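Voltage-sensor containing phosphatase (Ciona intestinalis, PDB 3V0D) probably dephosphorylates membrane phosphoinositides under the control of a voltage sensor, through a PTEN-like phosphatase domain joined to a C2 domain. Local coordinates at residues Arg49-Ile52 and Gly53-Ser56; Leu104-Ile107 and Asp108-Val112; Lys190-Gly194 and Gln195-Met199. The protein carries 1 engineered substitution. All coordinates share one frame; numbering follows the deposited sequence.

Interaction 1: Arg49-Ile52 and Gly53-Ser56; sequences RNPI and GEVS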
loop_
_atom_site.group_PDB
_atom_site.type_symbol
_atom_site.label_atom_id
_atom_site.label_comp_id
_atom_site.label_asym_id
_atom_site.label_seq_id
_atom_site.Cartn_x
_atom_site.Cartn_y
_atom_site.Cartn_z
ATOM N N ARG A 49 13.914 -8.841 16.831
ATOM C CA ARG A 49 14.206 -9.120 15.430
ATOM C C ARG A 49 14.498 -10.590 15.183
ATOM O O ARG A 49 14.934 -11.314 16.091
ATOM C CB ARG A 49 15.350 -8.242 14.948
ATOM C CG ARG A 49 16.602 -8.405 15.759
ATOM C CD ARG A 49 17.467 -7.125 15.796
ATOM N NE ARG A 49 18.514 -7.160 14.769
ATOM C CZ ARG A 49 19.028 -6.093 14.159
ATOM N NH1 ARG A 49 18.602 -4.872 14.465
ATOM N NH2 ARG A 49 19.973 -6.249 13.234
ATOM N N ASN A 50 14.252 -11.015 13.948
ATOM C CA ASN A 50 14.560 -12.352 13.497
ATOM C C ASN A 50 15.967 -12.364 12.924
ATOM O O ASN A 50 16.204 -11.773 11.900
ATOM C CB ASN A 50 13.645 -12.732 12.325
ATOM C CG ASN A 50 12.208 -13.043 12.724
ATOM O OD1 ASN A 50 11.835 -13.005 13.903
ATOM N ND2 ASN A 50 11.381 -13.333 11.711
ATOM N N PRO A 51 16.924 -13.020 13.587
ATOM C CA PRO A 51 18.285 -13.051 13.032
ATOM C C PRO A 51 18.301 -13.821 11.722
ATOM O O PRO A 51 17.727 -14.915 11.635
ATOM C CB PRO A 51 19.083 -13.789 14.111
ATOM C CG PRO A 51 18.256 -13.689 15.368
ATOM C CD PRO A 51 16.828 -13.730 14.871
ATOM N N ILE A 52 18.955 -13.258 10.709
ATOM C CA ILE A 52 18.966 -13.880 9.378
ATOM C C ILE A 52 19.514 -15.316 9.392
ATOM O O ILE A 52 19.016 -16.164 8.656
ATOM C CB ILE A 52 19.708 -13.009 8.342
ATOM C CG1 ILE A 52 19.541 -13.577 6.932
ATOM C CG2 ILE A 52 21.191 -12.834 8.714
ATOM C CD1 ILE A 52 19.803 -12.547 5.841
ATOM N N GLY A 53 20.508 -15.588 10.241
ATOM C CA GLY A 53 21.023 -16.945 10.383
ATOM C C GLY A 53 19.949 -17.926 10.829
ATOM O O GLY A 53 19.896 -19.060 10.339
ATOM N N GLU A 54 19.081 -17.496 11.748
ATOM C CA GLU A 54 17.997 -18.349 12.218
ATOM C C GLU A 54 16.887 -18.509 11.181
ATOM O O GLU A 54 16.327 -19.582 11.024
ATOM C CB GLU A 54 17.429 -17.819 13.543
ATOM C CG GLU A 54 18.333 -18.112 14.733
ATOM C CD GLU A 54 18.432 -19.600 14.950
ATOM O OE1 GLU A 54 17.452 -20.182 15.456
ATOM O OE2 GLU A 54 19.458 -20.200 14.560
ATOM N N VAL A 55 16.575 -17.446 10.449
ATOM C CA VAL A 55 15.547 -17.534 9.416
ATOM C C VAL A 55 16.017 -18.450 8.286
ATOM O O VAL A 55 15.262 -19.312 7.809
ATOM C CB VAL A 55 15.169 -16.134 8.878
ATOM C CG1 VAL A 55 14.034 -16.229 7.853
ATOM C CG2 VAL A 55 14.733 -15.231 10.025
ATOM N N SER A 56 17.270 -18.294 7.874
ATOM C CA SER A 56 17.763 -19.150 6.801
ATOM C C SER A 56 17.849 -20.612 7.258
ATOM O O SER A 56 17.478 -21.522 6.504
ATOM C CB SER A 56 19.049 -18.640 6.195
ATOM O OG SER A 56 20.018 -18.545 7.199
#
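The carbonyl of Pro51 accepts the first regular helical bond from Val55 N (Pro51 O to Val55 N 3.0 Å, N-H...O 158°), which fixes Pro51 as the N-cap of helix 52-62 in the phosphatase domain. Glu54 N approaches the same oxygen with a bent, weak bond, whereas Ser56 N donates to Ile52 O (2.9 Å) and closes the next turn. Among the side chains, Pro51 rests its ring CD at 4.3 Å from Glu54 CB, and the glutamate chain then bends at chi2 (-64°) and leads its carboxylate away to a salt bridge with Arg57. Asn50 likewise spends its polar end outside the turn, its OD1 accepting from the backbone N of Asp26. Ile52 points away from the turn that follows it and packs on Pro40, Tyr78 and Phe83. Val55 instead folds back towards the strand that precedes the helix, and its side chain also touches Leu25 and Met37. Its CG2, anti to its own carbonyl carbon, lies by the carbonyl oxygen of the N-cap, 3.4 Å from Pro51 O, and meets the asparagine above its amide, with Val55 CG2 3.6 Å from Asn50 CB.

Interaction 2: Leu104-Ile107 and Asp108-Val112; sequences LKFI and DDAKV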
loop_
_atom_site.group_PDB
_atom_site.type_symbol
_atom_site.label_atom_id
_atom_site.label_comp_id
_atom_site.label_asym_id
_atom_site.label_seq_id
_atom_site.Cartn_x
_atom_site.Cartn_y
_atom_site.Cartn_z
ATOM N N LEU A 104 1.702 -7.628 -10.568
ATOM C CA LEU A 104 1.406 -8.729 -11.479
ATOM C C LEU A 104 2.655 -9.579 -11.746
ATOM O O LEU A 104 2.543 -10.793 -11.917
ATOM C CB LEU A 104 0.814 -8.226 -12.777
ATOM C CG LEU A 104 -0.549 -7.580 -12.682
ATOM C CD1 LEU A 104 -1.106 -7.267 -14.062
ATOM C CD2 LEU A 104 -1.553 -8.336 -11.860
ATOM N N LYS A 105 3.826 -8.946 -11.789
ATOM C CA LYS A 105 5.078 -9.696 -11.969
ATOM C C LYS A 105 5.326 -10.618 -10.789
ATOM O O LYS A 105 5.716 -11.773 -10.965
ATOM C CB LYS A 105 6.224 -8.718 -12.185
ATOM C CG LYS A 105 7.532 -9.317 -12.630
ATOM C CD LYS A 105 8.560 -8.192 -12.844
ATOM C CE LYS A 105 9.922 -8.717 -13.282
ATOM N NZ LYS A 105 10.574 -9.589 -12.259
ATOM N N PHE A 106 5.073 -10.118 -9.572
ATOM C CA PHE A 106 5.186 -10.940 -8.378
ATOM C C PHE A 106 4.205 -12.136 -8.456
ATOM O O PHE A 106 4.586 -13.282 -8.189
ATOM C CB PHE A 106 4.894 -10.097 -7.114
ATOM C CG PHE A 106 4.431 -10.936 -5.959
ATOM C CD1 PHE A 106 5.319 -11.743 -5.239
ATOM C CD2 PHE A 106 3.074 -10.969 -5.630
ATOM C CE1 PHE A 106 4.853 -12.559 -4.195
ATOM C CE2 PHE A 106 2.621 -11.782 -4.583
ATOM C CZ PHE A 106 3.516 -12.579 -3.871
ATOM N N ILE A 107 2.951 -11.864 -8.830
ATOM C CA ILE A 107 1.944 -12.927 -8.881
ATOM C C ILE A 107 2.398 -14.000 -9.872
ATOM O O ILE A 107 2.290 -15.185 -9.585
ATOM C CB ILE A 107 0.553 -12.355 -9.226
ATOM C CG1 ILE A 107 -0.002 -11.542 -8.038
ATOM C CG2 ILE A 107 -0.411 -13.467 -9.656
ATOM C CD1 ILE A 107 -0.378 -12.379 -6.779
ATOM N N ASP A 108 2.911 -13.609 -11.033
ATOM C CA ASP A 108 3.344 -14.614 -11.986
ATOM C C ASP A 108 4.545 -15.402 -11.492
ATOM O O ASP A 108 4.630 -16.619 -11.705
ATOM C CB ASP A 108 3.624 -14.036 -13.351
ATOM C CG ASP A 108 3.540 -15.142 -14.428
ATOM O OD1 ASP A 108 4.559 -15.503 -15.006
ATOM O OD2 ASP A 108 2.450 -15.721 -14.645
ATOM N N ASP A 109 5.497 -14.728 -10.847
ATOM C CA ASP A 109 6.637 -15.430 -10.285
ATOM C C ASP A 109 6.204 -16.477 -9.253
ATOM O O ASP A 109 6.646 -17.637 -9.282
ATOM C CB ASP A 109 7.632 -14.434 -9.698
ATOM C CG ASP A 109 8.831 -15.119 -9.057
ATOM O OD1 ASP A 109 8.753 -15.500 -7.882
ATOM O OD2 ASP A 109 9.839 -15.346 -9.775
ATOM N N ALA A 110 5.299 -16.071 -8.363
ATOM C CA ALA A 110 4.787 -16.978 -7.354
ATOM C C ALA A 110 3.988 -18.123 -7.999
ATOM O O ALA A 110 4.110 -19.279 -7.580
ATOM C CB ALA A 110 3.949 -16.219 -6.318
ATOM N N LYS A 111 3.173 -17.799 -9.016
ATOM C CA LYS A 111 2.392 -18.841 -9.691
ATOM C C LYS A 111 3.300 -19.911 -10.291
ATOM O O LYS A 111 3.041 -21.116 -10.116
ATOM C CB LYS A 111 1.432 -18.254 -10.727
ATOM C CG LYS A 111 0.199 -19.133 -10.937
ATOM C CD LYS A 111 -0.932 -18.457 -11.712
ATOM C CE LYS A 111 -2.282 -19.270 -11.659
ATOM N NZ LYS A 111 -2.940 -19.517 -10.293
ATOM N N VAL A 112 4.335 -19.487 -11.011
ATOM C CA VAL A 112 5.263 -20.421 -11.665
ATOM C C VAL A 112 5.934 -21.301 -10.606
ATOM O O VAL A 112 6.044 -22.516 -10.753
ATOM C CB VAL A 112 6.279 -19.664 -12.541
ATOM C CG1 VAL A 112 7.417 -20.569 -13.018
ATOM C CG2 VAL A 112 5.583 -19.055 -13.761
#
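Four successive i to i+4 backbone bonds tie Leu104-Ile107 to Asp108-Val112 in the middle of helix 100-115. Asp108 N donates to Leu104 O and Asp109 N to Lys105 O, each at 3.0 Å; Ala110 N reaches Phe106 O at 2.9 Å, and Lys111 N reaches Ile107 O at 2.8 Å. Their N-H...O angles stay between 157° and 169°, the straightest belonging to Ala110, so the turn is regular throughout.

The apolar contact between side chains is slight. Ala110 CB lies 4.3 Å from Phe106 CE1, one turn on and oblique to the ring, while the ring itself makes an edge-to-face contact with Tyr70. Phe106 and Ala110 thus form one inward strip, set against Leu136 and Trp140 of helix 131-143. Ile107 meets Ser139 and Glu143 of that helix as well as Phe185, and Leu104 packs on Phe185 and Ile188 of helix 176-191.

Lys105, Asp109 and Lys111 make their side-chain bonds beyond this turn. The OD1 of Asp109 is gripped by both Arg68 NE and Tyr70 OH, a pairing that would be expected to stabilise the carboxylate as an anion. Lys105 NZ bonds instead to Tyr88 OH and stands 6.3 Å from Asp109 OD2, too far for a salt bridge, so that at most a weak attraction would be expected. Lys111 runs extended as far as a bend at chi4 (61°), and in the conformer described its NZ forms a salt bridge with Glu143.

Such a division, with apolar residues turned to neighbouring helices and several charged ones bridging to their flanks, is that of an amphipathic helix, here one packed beside the central sheet of the tensin-type phosphatase fold.

Interaction 3: Lys190-Gly194 and Gln195-Met199; sequences KNYGG and QLPPM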
loop_
_atom_site.group_PDB
_atom_site.type_symbol
_atom_site.label_atom_id
_atom_site.label_comp_id
_atom_site.label_asym_id
_atom_site.label_seq_id
_atom_site.Cartn_x
_atom_site.Cartn_y
_atom_site.Cartn_z
ATOM N N LYS A 190 -10.872 -10.406 -12.269
ATOM C CA LYS A 190 -12.260 -10.625 -12.642
ATOM C C LYS A 190 -12.624 -10.027 -13.987
ATOM O O LYS A 190 -13.421 -10.630 -14.717
ATOM C CB LYS A 190 -13.191 -10.097 -11.555
ATOM C CG LYS A 190 -13.202 -10.951 -10.299
ATOM C CD LYS A 190 -14.231 -10.468 -9.288
ATOM C CE LYS A 190 -14.265 -11.395 -8.070
ATOM N NZ LYS A 190 -15.205 -10.920 -7.020
ATOM N N ASN A 191 -12.057 -8.878 -14.347
ATOM C CA ASN A 191 -12.508 -8.121 -15.513
ATOM C C ASN A 191 -11.518 -8.020 -16.646
ATOM O O ASN A 191 -11.916 -7.697 -17.774
ATOM C CB ASN A 191 -12.933 -6.700 -15.104
ATOM C CG ASN A 191 -14.096 -6.693 -14.098
ATOM O OD1 ASN A 191 -14.741 -7.715 -13.849
ATOM N ND2 ASN A 191 -14.365 -5.529 -13.530
ATOM N N TYR A 192 -10.242 -8.276 -16.359
ATOM C CA TYR A 192 -9.188 -8.118 -17.355
ATOM C C TYR A 192 -8.443 -9.413 -17.616
ATOM O O TYR A 192 -7.386 -9.413 -18.232
ATOM C CB TYR A 192 -8.217 -7.005 -16.929
ATOM C CG TYR A 192 -8.866 -5.643 -16.923
ATOM C CD1 TYR A 192 -8.903 -4.876 -18.079
ATOM C CD2 TYR A 192 -9.460 -5.132 -15.770
ATOM C CE1 TYR A 192 -9.483 -3.618 -18.071
ATOM C CE2 TYR A 192 -10.037 -3.867 -15.752
ATOM C CZ TYR A 192 -10.057 -3.125 -16.921
ATOM O OH TYR A 192 -10.622 -1.868 -16.915
ATOM N N GLY A 193 -8.978 -10.537 -17.130
ATOM C CA GLY A 193 -8.369 -11.832 -17.409
ATOM C C GLY A 193 -7.002 -11.980 -16.767
ATOM O O GLY A 193 -6.203 -12.786 -17.236
ATOM N N GLY A 194 -6.723 -11.219 -15.698
ATOM C CA GLY A 194 -5.429 -11.288 -15.062
ATOM C C GLY A 194 -4.367 -10.444 -15.730
ATOM O O GLY A 194 -3.251 -10.447 -15.251
ATOM N N GLN A 195 -4.723 -9.729 -16.798
ATOM C CA GLN A 195 -3.774 -8.935 -17.586
ATOM C C GLN A 195 -3.788 -7.494 -17.095
ATOM O O GLN A 195 -4.818 -7.006 -16.623
ATOM C CB GLN A 195 -4.148 -8.940 -19.082
ATOM C CG GLN A 195 -4.406 -10.329 -19.680
ATOM C CD GLN A 195 -3.165 -11.209 -19.831
ATOM O OE1 GLN A 195 -3.279 -12.446 -19.925
ATOM N NE2 GLN A 195 -2.001 -10.602 -19.908
ATOM N N LEU A 196 -2.658 -6.796 -17.225
ATOM C CA LEU A 196 -2.620 -5.391 -16.897
ATOM C C LEU A 196 -3.663 -4.650 -17.739
ATOM O O LEU A 196 -3.739 -4.857 -18.951
ATOM C CB LEU A 196 -1.222 -4.809 -17.172
ATOM C CG LEU A 196 -0.975 -3.406 -16.609
ATOM C CD1 LEU A 196 -0.819 -3.464 -15.090
ATOM C CD2 LEU A 196 0.245 -2.757 -17.245
ATOM N N PRO A 197 -4.464 -3.765 -17.124
ATOM C CA PRO A 197 -5.430 -3.006 -17.926
ATOM C C PRO A 197 -4.732 -2.120 -18.950
ATOM O O PRO A 197 -3.574 -1.745 -18.751
ATOM C CB PRO A 197 -6.168 -2.152 -16.875
ATOM C CG PRO A 197 -6.053 -2.958 -15.612
ATOM C CD PRO A 197 -4.659 -3.549 -15.678
ATOM N N PRO A 198 -5.447 -1.738 -20.009
ATOM C CA PRO A 198 -4.823 -0.853 -20.996
ATOM C C PRO A 198 -4.438 0.488 -20.385
ATOM O O PRO A 198 -5.108 0.996 -19.473
ATOM C CB PRO A 198 -5.918 -0.611 -22.041
ATOM C CG PRO A 198 -7.099 -1.335 -21.611
ATOM C CD PRO A 198 -6.855 -2.040 -20.324
ATOM N N MET A 199 -3.368 1.053 -20.919
ATOM C CA MET A 199 -2.897 2.363 -20.504
ATOM C C MET A 199 -3.985 3.430 -20.634
ATOM O O MET A 199 -4.768 3.436 -21.597
ATOM C CB MET A 199 -1.636 2.736 -21.305
ATOM C CG MET A 199 -0.897 3.984 -20.786
ATOM S SD MET A 199 0.639 4.428 -21.626
ATOM C CE MET A 199 1.730 3.090 -21.139
HETATM O O HOH W 1 -5.449 -14.258 -19.391
#
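A type I' beta turn, Tyr192 to Gln195, ends helix 176-191 and starts the linker that runs towards strand 202-210, the first strand of the C2 domain. Gln195 N closes the turn on Tyr192 O at 3.0 Å with a fairly straight N-H...O angle of 160°, although the donor stands above the carbonyl plane. Both central positions, Gly193 and Gly194, have positive phi, as a type I' turn requires and glycine accommodates easily.

Beyond the turn the chain passes back beside the tyrosine. Pro197 lays its ring over one face of Tyr192, the two side chains crossing at about a right angle. Its CG sits 3.9 Å from the centroid of the Tyr192 ring and only 5° off the normal, a well-centred CH-pi contact, while Pro197 CB approaches Tyr192 CE1 at 3.8 Å. Pro198 adds its CD, also 3.8 Å from Tyr192 CE1 but oblique to the ring. The tyrosine ring is swung beside its own backbone N and anti to its carbonyl carbon, which sets it alongside the returning prolines. Leu298 touches both Tyr192 and Pro197, so a loop of the C2 domain joins this small cluster.

Gln195 folds over the outside of the turn. Its first torsion puts CG 3.4 Å from Tyr192 O, and a bend at chi2 (-70°) then directs the amide to a water that donates to Gln195 OE1 (2.9 Å) and to Gly193 O (2.7 Å).

The chemistry is therefore divided: the backbone bond closes the turn and the water joins the glutamine to it from beside, whereas the proline rings meet the tyrosine through dispersion and CH-pi contact, consistent with a stiff exit from the turn.

Interactions 2 and 3 touch directly, with centres about 15 Å apart: Leu104 CD1 lies 3.6 Å from Leu196 N and 4.0 Å from Gly194 O. Leu196 in turn rests on Leu100, Val101 and Leu104, so helix 100-115 packs against the start of the linker. Interaction 1 is remote from both, its centre about 25 Å from that of interaction 2 and about 38 Å from that of interaction 3. Interactions 1 and 2 share the tensin-type phosphatase region, whereas interaction 3 follows the end of helix 176-191 and runs towards strand 202-210. Helix 131-143, against which interaction 2 packs, probably follows the phosphate-binding loop after strand 121-125, as in this phosphatase family.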